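PDB 6BN0: race-specific elicitor A4 from Passalora fulva, which binds chitin through a CBM14 domain and, as a fungal effector, triggers a hypersensitive response in tomato plants of the Cf-4 genotype. Local coordinates for residues 4-9 against 43-48; 31-36 against 56-61. All blocks are in the same frame, centred on the assembly; numbering follows the deposited sequence.

Contact 1: residues 4-9 against 43-48; sequences NPCKPQ and GNAKPV
This is a contact of small side chains and prolines, in which the N-terminal arm 4-9 lies along residues 43-48 at the entry of the outer strand 45-51. The two segments run in nearly opposite directions, 159° apart end to end. Asn4 meets Pro47, Cys6 meets Ala45, and Pro8 meets Gly43. Asn4 has CG anti to its backbone N, chi1 -177°, which carries the flat amide group across the Pro47 ring. Asn4 CG comes to 3.8 Å from Pro47 CG. Cys6 CB rests on Ala45 CB at 4.0 Å. The disulfide sulfur Cys6 SG is turned beside its own backbone N and passes 4.2 Å from Pro47 CB. It is bonded to Cys36 on the middle strand of the three-stranded antiparallel sheet of this chitin-binding CBM14 domain. The arm is therefore tied covalently to the sheet whose outer strand it touches. Lys7 occupies the N-cap position before helix 8-14. At the first turn of that helix, Pro8 CA makes a CA-H...O contact of 3.6 Å with Gly43 O. Gly43 has phi 101°, a backbone shape that calls for glycine.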
# COMPACT_ATOMS: atom_id res chain seq x y z
N ASN A 4 -3.04 -7.67 20.31
CA ASN A 4 -2.69 -8.40 19.08
C ASN A 4 -3.95 -8.87 18.37
O ASN A 4 -4.51 -9.92 18.70
CB ASN A 4 -1.78 -9.58 19.38
CG ASN A 4 -1.32 -10.32 18.10
OD1 ASN A 4 -0.51 -11.25 18.18
ND2 ASN A 4 -1.87 -9.94 16.96
N PRO A 5 -4.44 -8.10 17.40
CA PRO A 5 -5.71 -8.44 16.72
C PRO A 5 -5.52 -9.33 15.50
O PRO A 5 -6.48 -9.49 14.73
CB PRO A 5 -6.21 -7.05 16.29
CG PRO A 5 -4.90 -6.35 15.85
CD PRO A 5 -3.87 -6.84 16.89
N CYS A 6 -4.32 -9.87 15.28
CA CYS A 6 -3.99 -10.65 14.07
C CYS A 6 -4.68 -12.00 14.15
O CYS A 6 -4.27 -12.88 14.90
CB CYS A 6 -2.47 -10.84 13.98
SG CYS A 6 -1.61 -9.24 13.96
N LYS A 7 -5.77 -12.16 13.41
CA LYS A 7 -6.49 -13.43 13.48
C LYS A 7 -5.74 -14.53 12.75
O LYS A 7 -5.39 -14.38 11.58
CB LYS A 7 -7.87 -13.30 12.87
CG LYS A 7 -8.74 -12.38 13.60
CD LYS A 7 -10.19 -12.71 13.45
CE LYS A 7 -10.91 -11.61 12.75
NZ LYS A 7 -11.80 -10.88 13.65
N PRO A 8 -5.47 -15.65 13.41
CA PRO A 8 -4.63 -16.70 12.82
C PRO A 8 -5.07 -17.19 11.45
O PRO A 8 -4.23 -17.43 10.59
CB PRO A 8 -4.77 -17.84 13.85
CG PRO A 8 -5.13 -17.19 15.09
CD PRO A 8 -5.92 -15.98 14.77
N GLN A 9 -6.37 -17.39 11.24
CA GLN A 9 -6.83 -17.87 9.95
C GLN A 9 -6.55 -16.86 8.86
O GLN A 9 -6.27 -17.23 7.70
CB GLN A 9 -8.32 -18.18 10.00
CG GLN A 9 -8.75 -19.08 8.85
CD GLN A 9 -8.00 -20.41 8.89
OE1 GLN A 9 -8.11 -21.17 9.86
NE2 GLN A 9 -7.23 -20.69 7.84
N GLY A 43 0.05 -19.37 11.93
CA GLY A 43 -0.83 -18.23 12.04
C GLY A 43 -0.42 -17.21 13.08
O GLY A 43 -1.13 -16.21 13.25
N ASN A 44 0.69 -17.42 13.78
CA ASN A 44 1.15 -16.41 14.73
C ASN A 44 1.81 -15.26 14.00
O ASN A 44 2.44 -15.44 12.96
CB ASN A 44 2.11 -17.02 15.75
CG ASN A 44 1.44 -18.07 16.58
OD1 ASN A 44 0.42 -17.81 17.20
ND2 ASN A 44 2.01 -19.27 16.60
N ALA A 45 1.63 -14.06 14.54
CA ALA A 45 2.10 -12.87 13.87
C ALA A 45 2.41 -11.79 14.89
O ALA A 45 1.88 -11.78 16.01
CB ALA A 45 1.07 -12.36 12.87
N LYS A 46 3.33 -10.93 14.50
CA LYS A 46 3.72 -9.79 15.31
C LYS A 46 2.89 -8.60 14.85
O LYS A 46 2.88 -8.29 13.65
CB LYS A 46 5.21 -9.48 15.15
CG LYS A 46 5.61 -8.14 15.71
CD LYS A 46 6.73 -7.55 14.95
CE LYS A 46 7.96 -7.54 15.75
NZ LYS A 46 7.88 -6.40 16.71
N PRO A 47 2.13 -7.96 15.74
CA PRO A 47 1.40 -6.74 15.36
C PRO A 47 2.34 -5.55 15.30
O PRO A 47 3.18 -5.37 16.18
CB PRO A 47 0.37 -6.59 16.49
CG PRO A 47 1.00 -7.28 17.67
CD PRO A 47 1.91 -8.35 17.14
N VAL A 48 2.21 -4.74 14.25
CA VAL A 48 3.06 -3.57 14.04
C VAL A 48 2.18 -2.35 13.88
O VAL A 48 1.26 -2.35 13.04
CB VAL A 48 3.97 -3.77 12.82
CG1 VAL A 48 4.78 -2.53 12.56
CG2 VAL A 48 4.89 -4.97 13.13

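Contact 2: residues 31-36 against 56-61. With NAG (2-acetamido-2-deoxy-beta-D-glucopyranose), chain F; NAG (2-acetamido-2-deoxy-beta-D-glucopyranose), chain E.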
# COMPACT_ATOMS: atom_id res chain seq x y z
N THR A 31 -5.38 7.59 13.65
CA THR A 31 -4.47 7.94 12.56
C THR A 31 -3.38 6.90 12.36
O THR A 31 -2.35 7.20 11.77
CB THR A 31 -3.85 9.31 12.80
OG1 THR A 31 -3.09 9.25 14.00
CG2 THR A 31 -4.93 10.37 12.93
N THR A 32 -3.56 5.71 12.90
CA THR A 32 -2.63 4.61 12.71
C THR A 32 -3.47 3.37 12.48
O THR A 32 -4.70 3.41 12.56
CB THR A 32 -1.72 4.40 13.93
OG1 THR A 32 -2.54 4.15 15.09
CG2 THR A 32 -0.80 5.63 14.15
N TYR A 33 -2.80 2.28 12.11
CA TYR A 33 -3.48 1.00 12.00
C TYR A 33 -2.46 -0.06 12.43
O TYR A 33 -1.29 0.25 12.67
CB TYR A 33 -4.02 0.78 10.58
CG TYR A 33 -2.94 0.84 9.49
CD1 TYR A 33 -2.49 2.07 9.01
CD2 TYR A 33 -2.38 -0.34 8.95
CE1 TYR A 33 -1.52 2.15 8.00
CE2 TYR A 33 -1.41 -0.27 7.95
CZ TYR A 33 -0.99 0.98 7.48
OH TYR A 33 0.01 1.08 6.52
N ILE A 34 -2.91 -1.31 12.55
CA ILE A 34 -2.05 -2.41 12.95
C ILE A 34 -1.90 -3.33 11.74
O ILE A 34 -2.90 -3.70 11.10
CB ILE A 34 -2.60 -3.15 14.18
CG1 ILE A 34 -2.48 -2.24 15.43
CG2 ILE A 34 -1.91 -4.55 14.35
CD1 ILE A 34 -3.20 -2.76 16.73
N GLN A 35 -0.66 -3.66 11.40
CA GLN A 35 -0.33 -4.60 10.33
C GLN A 35 0.40 -5.79 10.95
O GLN A 35 1.26 -5.62 11.82
CB GLN A 35 0.57 -3.93 9.24
CG GLN A 35 1.01 -4.91 8.17
CD GLN A 35 1.63 -4.23 6.94
OE1 GLN A 35 1.56 -4.76 5.83
NE2 GLN A 35 2.19 -3.05 7.13
N CYS A 36 0.00 -6.99 10.55
CA CYS A 36 0.53 -8.22 11.13
C CYS A 36 1.70 -8.75 10.30
O CYS A 36 1.62 -8.80 9.07
CB CYS A 36 -0.58 -9.26 11.21
SG CYS A 36 -2.01 -8.61 12.09
N LEU A 56 -5.35 11.86 7.43
CA LEU A 56 -6.16 10.69 7.12
C LEU A 56 -6.36 9.83 8.36
O LEU A 56 -5.59 9.89 9.33
CB LEU A 56 -5.50 9.84 6.04
CG LEU A 56 -5.28 10.66 4.75
CD1 LEU A 56 -4.87 9.71 3.59
CD2 LEU A 56 -6.58 11.43 4.37
N GLN A 57 -7.40 9.01 8.29
CA GLN A 57 -7.76 8.15 9.41
C GLN A 57 -8.11 6.76 8.87
O GLN A 57 -8.52 6.63 7.72
CB GLN A 57 -8.97 8.70 10.20
CG GLN A 57 -8.73 10.06 10.89
CD GLN A 57 -9.95 10.52 11.65
OE1 GLN A 57 -11.04 10.05 11.39
NE2 GLN A 57 -9.78 11.48 12.54
N TRP A 58 -7.92 5.74 9.72
CA TRP A 58 -8.13 4.35 9.31
C TRP A 58 -9.58 4.14 8.88
O TRP A 58 -10.51 4.51 9.60
CB TRP A 58 -7.79 3.38 10.47
CG TRP A 58 -7.89 1.94 10.02
CD1 TRP A 58 -8.75 0.97 10.48
CD2 TRP A 58 -7.12 1.33 8.97
NE1 TRP A 58 -8.53 -0.22 9.80
CE2 TRP A 58 -7.55 -0.02 8.85
CE3 TRP A 58 -6.11 1.80 8.11
CZ2 TRP A 58 -7.00 -0.91 7.92
CZ3 TRP A 58 -5.55 0.90 7.17
CH2 TRP A 58 -5.99 -0.45 7.10
N ASN A 59 -9.76 3.47 7.74
CA ASN A 59 -11.08 3.05 7.24
C ASN A 59 -11.11 1.51 7.25
O ASN A 59 -10.59 0.85 6.33
CB ASN A 59 -11.35 3.65 5.85
CG ASN A 59 -12.74 3.34 5.32
OD1 ASN A 59 -13.16 3.93 4.31
ND2 ASN A 59 -13.43 2.40 5.93
N ASP A 60 -11.70 0.94 8.29
CA ASP A 60 -11.74 -0.50 8.50
C ASP A 60 -12.85 -1.18 7.72
O ASP A 60 -13.06 -2.39 7.89
CB ASP A 60 -11.92 -0.81 9.99
CG ASP A 60 -11.40 -2.19 10.38
OD1 ASP A 60 -12.12 -2.94 11.08
OD2 ASP A 60 -10.26 -2.52 9.98
N ASN A 61 -13.60 -0.44 6.91
CA ASN A 61 -14.74 -1.06 6.22
C ASN A 61 -14.28 -2.14 5.23
O ASN A 61 -13.20 -2.08 4.65
CB ASN A 61 -15.55 0.01 5.48
CG ASN A 61 -16.56 0.70 6.36
OD1 ASN A 61 -17.39 0.06 7.00
ND2 ASN A 61 -16.50 2.03 6.42
C1 NAG F . 7.29 -4.01 4.54
C2 NAG F . 6.21 -3.16 5.22
C3 NAG F . 5.20 -2.68 4.17
C4 NAG F . 5.92 -1.95 3.03
C5 NAG F . 7.00 -2.88 2.46
C6 NAG F . 7.83 -2.26 1.34
C7 NAG F . 5.57 -3.52 7.57
C8 NAG F . 4.80 -4.38 8.55
N2 NAG F . 5.54 -3.90 6.28
O1 NAG F . 8.22 -4.44 5.48
O3 NAG F . 4.29 -1.82 4.82
O4 NAG F . 5.00 -1.73 1.95
O5 NAG F . 7.92 -3.24 3.50
O6 NAG F . 8.37 -1.01 1.78
O7 NAG F . 6.19 -2.52 7.94
C1 NAG E . 4.35 -7.78 1.92
C2 NAG E . 3.70 -6.74 2.81
C3 NAG E . 2.57 -6.02 2.06
C4 NAG E . 3.04 -5.52 0.69
C5 NAG E . 3.73 -6.66 -0.09
C6 NAG E . 4.38 -6.21 -1.39
C7 NAG E . 3.78 -7.18 5.24
C8 NAG E . 3.14 -7.93 6.40
N2 NAG E . 3.20 -7.35 4.04
O3 NAG E . 2.18 -4.92 2.88
O4 NAG E . 1.89 -5.13 -0.05
O5 NAG E . 4.80 -7.17 0.72
O6 NAG E . 5.23 -5.10 -1.16
O7 NAG E . 4.77 -6.45 5.39
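Over one face of the Tyr33 ring sits the rim of the Trp58 indole, with Trp58 CZ3 3.5 Å above the plane. One face of the Trp58 ring in turn carries Tyr33 CB. The planes are 17° apart, but the rings are slid so far that they barely overlap. The six-membered ring centroids are 4.6 Å apart. The closer element is a CH-pi contact, with Tyr33 CB 3.6 Å from the centroid of the Trp58 six-membered ring. Tyr33 CG sits in the crowded position between its backbone N and carbonyl carbon, chi1 58°, which turns the ring toward Trp58. Trp58 CG is anti to its backbone N. At the edge of the indole, Trp58 NE1 donates to Asp60 OD2 at 2.9 Å, almost in the ring plane. The bond is nearly straight, 164° at the hydrogen, and helps fix the rotation of the indole. Asp60 OD2 is met from above its carboxylate plane. Nearer the start of the strand, Thr31 CG2 touches Leu56 O at 3.7 Å.

Further along, Gln35 has CG anti to its backbone N and an extended chain that reaches two sugars. Gln35 OE1 lies 3.0 Å from O3 of NAG E. Gln35 NE2 gives a weak hydrogen bond of 3.4 Å to O3 of NAG F. Tyr33 touches further NAG units. Bound NAG is also hydrogen-bonded to Lys50 NZ and to Lys15 O of the second subunit. Tyr33, Gln35 and Leu56 belong to the glycan pocket. The Tyr33-Trp58 pair joins strand 32-38 to the two-stranded sheet 57-59/66-68 beside the chitin-binding site of a CBM14 domain.

Contact 1 and contact 2 have centres about 15 Å apart. Both reach the three-stranded sheet, which contact 2 enters through strand 32-38 alone. Their segments alternate along the chain. The disulfide Cys6 SG to Cys36 SG, 2.0 Å, joins the arm of contact 1 directly to the strand of contact 2. The strands 32-38 and 45-51 are neighbours, with Val48 N 2.8 Å from Gln35 O, a probable hydrogen bond. Ile34 CG2 touches two prolines of contact 1, Pro47 CB at 3.7 Å and Pro5 CG at 3.8 Å. Contact 2 supplies glycan-pocket residues. Contact 1 stands further off, with the Ala45 side chain about 8 Å from a bound NAG.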